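PDB 4BHR: pilin, type IV from Thermus thermophilus, which probably serves as a pilin-family subunit in type IV pilus assembly at the inner membrane, the chain here being its soluble domain without the N-terminal membrane helix. Local coordinates for residues 9-14 and 63-68; 16-21 and 28-33; 50-55 and 59-64; 73-78 and 82-87. All coordinates share one frame; numbering follows the deposited sequence.

Contact 1: residues 9-14 and 63-68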
# COMPACT_ATOMS: atom_id res chain seq x y z
N ALA A 9 8.01 -1.81 6.74
CA ALA A 9 8.84 -1.95 5.58
C ALA A 9 8.07 -2.54 4.41
O ALA A 9 8.14 -2.00 3.27
CB ALA A 9 10.06 -2.83 5.91
N TYR A 10 7.31 -3.61 4.69
CA TYR A 10 6.51 -4.22 3.65
C TYR A 10 5.51 -3.22 3.05
O TYR A 10 5.37 -3.16 1.85
CB TYR A 10 5.74 -5.42 4.21
CG TYR A 10 4.88 -6.12 3.16
CD1 TYR A 10 5.46 -6.87 2.14
CD2 TYR A 10 3.50 -6.03 3.20
CE1 TYR A 10 4.68 -7.53 1.22
CE2 TYR A 10 2.71 -6.68 2.25
CZ TYR A 10 3.30 -7.45 1.28
OH TYR A 10 2.53 -8.10 0.35
N VAL A 11 4.83 -2.46 3.90
CA VAL A 11 3.86 -1.46 3.43
C VAL A 11 4.51 -0.42 2.51
O VAL A 11 3.96 -0.09 1.43
CB VAL A 11 3.09 -0.82 4.61
CG1 VAL A 11 2.50 0.51 4.24
CG2 VAL A 11 2.07 -1.82 5.16
N ARG A 12 5.71 0.05 2.89
CA ARG A 12 6.37 1.07 2.12
C ARG A 12 6.86 0.47 0.80
O ARG A 12 6.80 1.13 -0.23
CB ARG A 12 7.52 1.68 2.91
CG ARG A 12 8.16 2.90 2.22
CD ARG A 12 7.17 4.03 2.05
NE ARG A 12 7.66 5.19 1.29
CZ ARG A 12 7.64 5.26 -0.03
NH1 ARG A 12 7.23 4.22 -0.76
NH2 ARG A 12 8.06 6.36 -0.63
N ASN A 13 7.35 -0.78 0.85
CA ASN A 13 7.80 -1.44 -0.34
C ASN A 13 6.64 -1.75 -1.31
O ASN A 13 6.78 -1.63 -2.54
CB ASN A 13 8.62 -2.70 0.02
CG ASN A 13 9.91 -2.37 0.80
OD1 ASN A 13 10.49 -1.26 0.72
ND2 ASN A 13 10.36 -3.34 1.59
N VAL A 14 5.46 -2.07 -0.77
CA VAL A 14 4.26 -2.23 -1.60
C VAL A 14 3.94 -0.92 -2.28
O VAL A 14 3.61 -0.87 -3.47
CB VAL A 14 3.06 -2.74 -0.78
CG1 VAL A 14 1.76 -2.61 -1.58
CG2 VAL A 14 3.25 -4.19 -0.38
N VAL A 63 -2.01 2.16 1.08
CA VAL A 63 -1.70 0.77 1.36
C VAL A 63 -1.98 0.55 2.82
O VAL A 63 -1.48 1.33 3.67
CB VAL A 63 -0.17 0.51 1.12
CG1 VAL A 63 0.13 -0.99 1.34
CG2 VAL A 63 0.21 0.91 -0.29
N THR A 64 -2.76 -0.48 3.13
CA THR A 64 -3.12 -0.73 4.53
C THR A 64 -2.89 -2.17 4.94
O THR A 64 -3.35 -3.08 4.29
CB THR A 64 -4.60 -0.41 4.77
OG1 THR A 64 -4.86 0.95 4.40
CG2 THR A 64 -4.89 -0.61 6.29
N ALA A 65 -2.19 -2.36 6.06
CA ALA A 65 -1.92 -3.71 6.58
C ALA A 65 -2.50 -3.84 7.98
O ALA A 65 -2.32 -2.99 8.83
CB ALA A 65 -0.44 -4.07 6.58
N GLN A 66 -3.25 -4.91 8.17
CA GLN A 66 -3.78 -5.20 9.46
C GLN A 66 -2.77 -6.13 10.12
O GLN A 66 -2.28 -7.05 9.49
CB GLN A 66 -5.15 -5.84 9.30
CG GLN A 66 -5.93 -5.89 10.58
CD GLN A 66 -7.23 -6.65 10.40
OE1 GLN A 66 -7.79 -6.71 9.30
NE2 GLN A 66 -7.70 -7.27 11.47
N LEU A 67 -2.41 -5.84 11.38
CA LEU A 67 -1.43 -6.63 12.10
C LEU A 67 -2.07 -7.63 13.08
O LEU A 67 -3.06 -7.31 13.71
CB LEU A 67 -0.54 -5.68 12.89
CG LEU A 67 0.67 -5.07 12.15
CD1 LEU A 67 0.60 -5.17 10.64
CD2 LEU A 67 0.88 -3.63 12.57
N THR A 68 -1.54 -8.85 13.10
CA THR A 68 -1.68 -9.85 14.19
C THR A 68 -0.85 -11.03 13.74
O THR A 68 0.36 -10.89 13.56
CB THR A 68 -3.07 -10.45 14.46
OG1 THR A 68 -2.90 -11.82 14.89
CG2 THR A 68 -3.93 -10.44 13.21
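V11 and V63 mark the level at which helix 9-14 comes nearest to strand 63-67, the two running almost antiparallel, with 154° between their directions and 8.5 Å between their axes. Across this gap the contact is carried by three valines and an alanine, all buried and all apolar. V11 divides its two methyls between two strand residues. The V11 and V63 side chains slide past each other in opposite directions, and V11 CG1, anti to the backbone N (chi1 159°), meets V63 CG1 at 4.0 Å, while CG2 drops onto A65 CB at 3.7 Å. Two residues along the strand therefore share one helix side chain, since V63 and A65 both face the helix. A helix laid lengthwise on one face of an antiparallel sheet is the framework of the type IV pilin globular domain, and these residues form part of its core. One turn on, V14 reaches the same methyl from another side: V14 CG1 lies 3.7 Å from V63 CG1, with the two side chains crossing at a slant. V11 O also lies 3.9 Å from V63 CG1. Within the helix, V14 CG2 turns toward Y10 and sits 3.6 Å above one face of its ring, offset toward the rim. Beyond the helix, the Y10 hydroxyl is hydrogen-bonded to the backbone oxygen of V40, and V11 also touches V75, F77 and F84.

Contact 2: residues 16-21 and 28-33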
# COMPACT_ATOMS: atom_id res chain seq x y z
N THR A 16 5.99 1.58 -3.08
CA THR A 16 6.97 1.69 -4.17
C THR A 16 6.61 0.88 -5.41
O THR A 16 6.66 1.40 -6.56
CB THR A 16 8.38 1.31 -3.66
OG1 THR A 16 8.75 2.25 -2.66
CG2 THR A 16 9.41 1.44 -4.83
N ALA A 17 6.18 -0.37 -5.18
CA ALA A 17 5.79 -1.26 -6.26
C ALA A 17 4.53 -0.81 -7.00
O ALA A 17 4.41 -0.97 -8.21
CB ALA A 17 5.66 -2.70 -5.74
N VAL A 18 3.56 -0.25 -6.27
CA VAL A 18 2.35 0.25 -6.91
C VAL A 18 2.71 1.48 -7.75
O VAL A 18 2.23 1.60 -8.87
CB VAL A 18 1.29 0.69 -5.82
CG1 VAL A 18 0.11 1.42 -6.49
CG2 VAL A 18 0.82 -0.47 -4.96
N GLU A 19 3.56 2.35 -7.22
CA GLU A 19 3.91 3.59 -7.91
C GLU A 19 4.62 3.24 -9.22
O GLU A 19 4.43 3.90 -10.24
CB GLU A 19 4.75 4.49 -7.00
CG GLU A 19 5.19 5.79 -7.62
CD GLU A 19 4.02 6.66 -8.06
OE1 GLU A 19 3.03 6.81 -7.30
OE2 GLU A 19 4.10 7.19 -9.17
N ALA A 20 5.38 2.13 -9.17
CA ALA A 20 6.15 1.64 -10.32
C ALA A 20 5.22 1.10 -11.42
O ALA A 20 5.64 0.99 -12.60
CB ALA A 20 7.14 0.58 -9.86
N GLU A 21 3.96 0.80 -11.09
CA GLU A 21 2.95 0.35 -12.06
C GLU A 21 2.14 1.50 -12.69
O GLU A 21 1.28 1.26 -13.53
CB GLU A 21 1.98 -0.64 -11.43
CG GLU A 21 2.69 -1.91 -10.97
CD GLU A 21 3.33 -2.62 -12.14
OE1 GLU A 21 2.65 -2.81 -13.20
OE2 GLU A 21 4.52 -2.98 -12.01
N ALA A 28 -1.75 7.21 -15.01
CA ALA A 28 -2.89 6.56 -14.36
C ALA A 28 -2.40 5.39 -13.51
O ALA A 28 -1.46 4.71 -13.92
CB ALA A 28 -3.85 6.03 -15.41
N LEU A 29 -3.04 5.17 -12.35
CA LEU A 29 -2.72 4.02 -11.47
C LEU A 29 -3.19 2.70 -12.08
O LEU A 29 -4.08 2.70 -12.92
CB LEU A 29 -3.46 4.18 -10.14
CG LEU A 29 -2.85 5.18 -9.17
CD1 LEU A 29 -3.82 5.27 -8.01
CD2 LEU A 29 -1.49 4.75 -8.67
N PRO A 30 -2.58 1.56 -11.67
CA PRO A 30 -3.15 0.27 -12.09
C PRO A 30 -4.54 0.10 -11.49
O PRO A 30 -4.94 0.93 -10.64
CB PRO A 30 -2.19 -0.76 -11.51
CG PRO A 30 -1.48 -0.07 -10.39
CD PRO A 30 -1.44 1.41 -10.75
N GLN A 31 -5.26 -0.94 -11.92
CA GLN A 31 -6.62 -1.21 -11.45
C GLN A 31 -6.56 -1.57 -9.95
O GLN A 31 -5.82 -2.46 -9.55
CB GLN A 31 -7.15 -2.44 -12.17
CG GLN A 31 -8.55 -2.87 -11.74
CD GLN A 31 -9.60 -1.82 -12.01
OE1 GLN A 31 -9.60 -1.21 -13.07
NE2 GLN A 31 -10.51 -1.59 -11.04
N LEU A 32 -7.33 -0.84 -9.16
CA LEU A 32 -7.40 -1.00 -7.72
C LEU A 32 -8.86 -1.10 -7.33
O LEU A 32 -9.74 -0.63 -8.09
CB LEU A 32 -6.78 0.23 -7.05
CG LEU A 32 -5.24 0.35 -7.20
CD1 LEU A 32 -4.76 1.65 -6.56
CD2 LEU A 32 -4.56 -0.83 -6.52
N PRO A 33 -9.16 -1.72 -6.16
CA PRO A 33 -8.20 -2.25 -5.17
C PRO A 33 -7.65 -3.65 -5.43
O PRO A 33 -8.19 -4.41 -6.24
CB PRO A 33 -9.02 -2.31 -3.90
CG PRO A 33 -10.40 -2.69 -4.41
CD PRO A 33 -10.55 -1.93 -5.71
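V18, the first residue of 16-21 to meet the loop 28-33, touches two neighbours with one methyl: its CG1 lies 4.3 Å from L29 CD2 and 4.5 Å from P30 CG. Its backbone takes part as well, P30 CD standing 4.1 Å from V18 O. E19, next along the helix, directs its carboxylate to R22 in a salt bridge. The backbone tightens here, for E21 N bonds V18 O at 2.9 Å and makes a weak bond to A17 O. The chain leaving this turn belongs to the long connection between helix and sheet, the region called the αβ-loop in type IV pilins, and 28-33 is the part of it that folds back beside the helix end. Here E21 touches with the root of its side chain: CB packs 3.7 Å from P30 CG, with P30 CD next nearest. CG stands beside the backbone N (chi1 -63°) and the chain bends again at chi2, which carries the charged end away from the loop and leaves carbon on carbon at the contact. Farther inward, F61 is shared by V18, L29 and L32, while L32 also touches V52 and A54 of the sheet.

Contact 3: residues 50-55 and 59-64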
# COMPACT_ATOMS: atom_id res chain seq x y z
N CYS A 50 -3.63 -7.30 3.87
CA CYS A 50 -3.01 -6.05 3.39
C CYS A 50 -3.66 -5.74 2.07
O CYS A 50 -3.78 -6.62 1.21
CB CYS A 50 -1.49 -6.24 3.19
SG CYS A 50 -0.60 -4.75 2.68
N ASN A 51 -4.09 -4.49 1.91
CA ASN A 51 -4.69 -4.13 0.64
C ASN A 51 -4.24 -2.77 0.16
O ASN A 51 -3.74 -1.98 0.93
CB ASN A 51 -6.22 -4.25 0.81
CG ASN A 51 -6.77 -3.34 1.91
OD1 ASN A 51 -6.78 -2.13 1.77
ND2 ASN A 51 -7.20 -3.94 3.04
N VAL A 52 -4.41 -2.50 -1.14
CA VAL A 52 -4.11 -1.21 -1.72
C VAL A 52 -5.42 -0.69 -2.32
O VAL A 52 -6.07 -1.40 -3.11
CB VAL A 52 -3.11 -1.33 -2.89
CG1 VAL A 52 -2.74 0.07 -3.40
CG2 VAL A 52 -1.83 -2.03 -2.44
N THR A 53 -5.77 0.55 -1.95
CA THR A 53 -6.99 1.16 -2.46
C THR A 53 -6.67 2.48 -3.13
O THR A 53 -5.69 3.17 -2.81
CB THR A 53 -8.04 1.43 -1.34
OG1 THR A 53 -7.41 2.15 -0.25
CG2 THR A 53 -8.63 0.12 -0.84
N ALA A 54 -7.50 2.85 -4.12
CA ALA A 54 -7.35 4.11 -4.79
C ALA A 54 -8.00 5.25 -4.00
O ALA A 54 -9.16 5.15 -3.51
CB ALA A 54 -7.96 4.02 -6.18
N ASN A 55 -7.26 6.35 -3.90
CA ASN A 55 -7.78 7.55 -3.22
C ASN A 55 -8.80 8.24 -4.14
O ASN A 55 -8.78 8.07 -5.37
CB ASN A 55 -6.64 8.52 -2.92
CG ASN A 55 -5.72 8.05 -1.76
OD1 ASN A 55 -5.72 6.88 -1.39
ND2 ASN A 55 -4.89 8.97 -1.26
N VAL A 59 -5.49 9.95 -8.30
CA VAL A 59 -4.05 9.96 -8.58
C VAL A 59 -3.25 9.12 -7.57
O VAL A 59 -2.26 8.46 -7.93
CB VAL A 59 -3.52 11.42 -8.58
CG1 VAL A 59 -2.00 11.48 -8.63
CG2 VAL A 59 -4.11 12.16 -9.79
N ASN A 60 -3.63 9.24 -6.31
CA ASN A 60 -2.90 8.62 -5.19
C ASN A 60 -3.57 7.37 -4.70
O ASN A 60 -4.71 7.05 -5.11
CB ASN A 60 -2.76 9.69 -4.08
CG ASN A 60 -1.71 10.70 -4.41
OD1 ASN A 60 -0.52 10.36 -4.49
ND2 ASN A 60 -2.12 11.98 -4.63
N PHE A 61 -2.88 6.67 -3.80
CA PHE A 61 -3.40 5.39 -3.29
C PHE A 61 -3.02 5.25 -1.82
O PHE A 61 -2.15 5.96 -1.30
CB PHE A 61 -2.82 4.20 -4.10
CG PHE A 61 -1.31 4.18 -4.14
CD1 PHE A 61 -0.61 3.51 -3.13
CD2 PHE A 61 -0.58 4.84 -5.13
CE1 PHE A 61 0.80 3.52 -3.10
CE2 PHE A 61 0.80 4.86 -5.11
CZ PHE A 61 1.51 4.19 -4.10
N THR A 62 -3.65 4.32 -1.17
CA THR A 62 -3.35 4.02 0.26
C THR A 62 -3.10 2.52 0.39
O THR A 62 -3.88 1.69 -0.10
CB THR A 62 -4.51 4.41 1.19
OG1 THR A 62 -4.75 5.84 1.08
CG2 THR A 62 -4.17 4.10 2.70
N VAL A 63 -2.01 2.16 1.08
CA VAL A 63 -1.70 0.77 1.36
C VAL A 63 -1.98 0.55 2.82
O VAL A 63 -1.48 1.33 3.67
CB VAL A 63 -0.17 0.51 1.12
CG1 VAL A 63 0.13 -0.99 1.34
CG2 VAL A 63 0.21 0.91 -0.29
N THR A 64 -2.76 -0.48 3.13
CA THR A 64 -3.12 -0.73 4.53
C THR A 64 -2.89 -2.17 4.94
O THR A 64 -3.35 -3.08 4.29
CB THR A 64 -4.60 -0.41 4.77
OG1 THR A 64 -4.86 0.95 4.40
CG2 THR A 64 -4.89 -0.61 6.29
O HOH W 1 -6.03 0.46 1.78
O HOH W 2 -6.70 7.16 -7.07
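N51 pairs with T64, and T53 with T62, as the hydrogen-bonded pairs of the antiparallel beta hairpin 47-54/61-67; V52–V63 lies between them as a non-hydrogen-bonded pair, and A54–F61 follows T53–T62 as another. At the turn end, N55 binds by both backbone and side chain, and N55 N donates to N60 O at 2.9 Å. From there its side chain folds over the opposite strand. CB rests 3.3 Å from N60 O, and CG stays beside that same peptide, CG being anti to its own carbonyl carbon (chi1 -73°). OD1 then accepts the hydroxyl proton of T62 OG1 at 2.9 Å, in the plane of the amide and on a lone pair. ND2 passes over N60 CB at 3.6 Å and gives a hydrogen bond to D78 OD1 on strand 74-78, beyond strand 61-67, so each half of the amide has its own partner and its flip is fixed. With a leucine in place of N55, T62 OG1 would probably be left without this acceptor and D78 without one of its donors. On the helix-facing side V52 CG1 touches F61 CD1, and the disulfide of C50 with C36 ties this hairpin to the preceding loop. A water closes the turn, donating to N55 O and to N60 O, 2.8 Å from each.

Contact 4: residues 73-78 and 82-87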
# COMPACT_ATOMS: atom_id res chain seq x y z
N GLY A 73 -2.88 -2.00 15.85
CA GLY A 73 -3.82 -2.70 14.97
C GLY A 73 -3.46 -2.76 13.50
O GLY A 73 -3.62 -3.81 12.85
N SER A 74 -3.01 -1.63 12.95
CA SER A 74 -2.74 -1.55 11.50
C SER A 74 -1.80 -0.39 11.20
O SER A 74 -1.66 0.57 11.97
CB SER A 74 -4.05 -1.39 10.70
OG SER A 74 -4.76 -0.22 11.10
N VAL A 75 -1.15 -0.47 10.04
CA VAL A 75 -0.27 0.56 9.60
C VAL A 75 -0.65 0.83 8.14
O VAL A 75 -1.03 -0.09 7.42
CB VAL A 75 1.19 0.14 9.73
CG1 VAL A 75 1.42 -1.27 9.17
CG2 VAL A 75 2.11 1.20 9.12
N SER A 76 -0.60 2.09 7.79
CA SER A 76 -1.06 2.64 6.49
C SER A 76 -0.05 3.52 5.89
O SER A 76 0.73 4.11 6.61
CB SER A 76 -2.22 3.59 6.76
OG SER A 76 -3.27 2.94 6.22
N PHE A 77 -0.02 3.60 4.56
CA PHE A 77 0.83 4.58 3.91
C PHE A 77 0.00 5.24 2.82
O PHE A 77 -0.62 4.55 2.04
CB PHE A 77 2.11 3.95 3.33
CG PHE A 77 2.93 4.93 2.58
CD1 PHE A 77 2.67 5.18 1.22
CD2 PHE A 77 3.99 5.59 3.21
CE1 PHE A 77 3.47 6.08 0.52
CE2 PHE A 77 4.79 6.46 2.51
CZ PHE A 77 4.51 6.72 1.16
N ASP A 78 -0.04 6.57 2.81
CA ASP A 78 -0.92 7.34 1.88
C ASP A 78 -0.03 8.10 0.94
O ASP A 78 0.79 8.89 1.37
CB ASP A 78 -1.79 8.32 2.71
CG ASP A 78 -2.76 9.14 1.86
OD1 ASP A 78 -2.64 9.13 0.61
OD2 ASP A 78 -3.66 9.79 2.45
N GLY A 82 2.70 10.90 1.59
CA GLY A 82 4.00 10.29 1.62
C GLY A 82 4.29 9.87 3.05
O GLY A 82 5.43 9.58 3.38
N GLN A 83 3.23 9.80 3.86
CA GLN A 83 3.34 9.49 5.29
C GLN A 83 2.72 8.17 5.71
O GLN A 83 1.66 7.80 5.24
CB GLN A 83 2.64 10.59 6.09
CG GLN A 83 3.24 11.99 5.93
CD GLN A 83 2.40 13.05 6.63
OE1 GLN A 83 1.36 12.75 7.22
NE2 GLN A 83 2.84 14.28 6.56
N PHE A 84 3.34 7.51 6.69
CA PHE A 84 2.75 6.40 7.42
C PHE A 84 1.78 6.91 8.49
O PHE A 84 1.98 8.00 9.05
CB PHE A 84 3.78 5.62 8.21
CG PHE A 84 4.75 4.80 7.37
CD1 PHE A 84 4.37 3.59 6.87
CD2 PHE A 84 6.03 5.28 7.11
CE1 PHE A 84 5.23 2.82 6.11
CE2 PHE A 84 6.91 4.52 6.34
CZ PHE A 84 6.50 3.28 5.87
N SER A 85 0.72 6.15 8.70
CA SER A 85 -0.19 6.34 9.84
C SER A 85 -0.35 5.04 10.57
O SER A 85 -0.33 3.95 9.96
CB SER A 85 -1.55 6.80 9.32
OG SER A 85 -1.45 8.16 8.93
N PHE A 86 -0.46 5.10 11.90
CA PHE A 86 -0.56 3.87 12.67
C PHE A 86 -1.84 3.97 13.47
O PHE A 86 -2.09 5.01 14.07
CB PHE A 86 0.59 3.79 13.71
CG PHE A 86 1.96 3.77 13.09
CD1 PHE A 86 2.62 4.96 12.79
CD2 PHE A 86 2.60 2.57 12.84
CE1 PHE A 86 3.89 4.96 12.22
CE2 PHE A 86 3.88 2.57 12.29
CZ PHE A 86 4.50 3.76 11.98
N GLN A 87 -2.59 2.88 13.51
CA GLN A 87 -3.88 2.86 14.22
C GLN A 87 -3.79 1.90 15.36
O GLN A 87 -3.36 0.77 15.22
CB GLN A 87 -5.00 2.46 13.28
CG GLN A 87 -5.24 3.51 12.20
CD GLN A 87 -4.31 3.27 11.02
OE1 GLN A 87 -4.07 2.12 10.65
NE2 GLN A 87 -3.76 4.35 10.44
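S76 and S85 form the central hydrogen-bonded pair of the beta hairpin 74-78/83-87, which has a bulge at both ends. S76 N gives to S85 O, and S85 N returns a 2.9 Å bond to S76 O from above the carbonyl plane, 36° out of it. At the open end lies a classic bulge: Q87 O takes two donors, G73 N at 2.9 Å and, weakly, S74 N at 3.3 Å, while Q87 N is satisfied by S74 O. The turn end holds a G1 bulge, in which G82, with positive phi, and Q83 both face D78. G82 N donates to D78 O at 2.8 Å, an oxygen that also serves the T81 hydroxyl, whereas D78 N makes a long bond of 3.2 Å to Q83 O. The D78 carboxylate looks outside the hairpin, its OD1 receiving S80 N; S76 OG bonds T64 OG1. On the helix-facing side F77 swings anti to its backbone N (chi1 176°) and presents its edge to the face of F84 in a T-shaped pair, planes 71° apart, with CD2 over the centre of the F84 ring. A serine in place of F77 would probably leave F84 without its edge-on partner and open a gap where the F77 ring meets V11 and R12. Beside this pair, V75 CG2 touches two rings, 4.0 Å from F84 CD1 and 3.9 Å from F86 CE2.

Taken together, the four contacts show how one helix and one sheet make a small domain. V63 belongs to contacts 1 and 3: its methyls face the helix while its backbone oxygen receives F77 N of contact 4 at 2.8 Å, joining the two hairpins. Contacts 1 and 4 are the closest, with centres about 8 Å apart. V14 CG1 meets V52 CG2 at 3.7 Å, linking contacts 1 and 3, and L29 CD2 reaches F61 CD2 at 3.6 Å, linking contacts 2 and 3. Contacts 2 and 4 do not touch, their nearest atoms being about 6 Å apart. C50 of contact 3, disulfide-bonded to C36, packs against Y10 and A65 of contact 1.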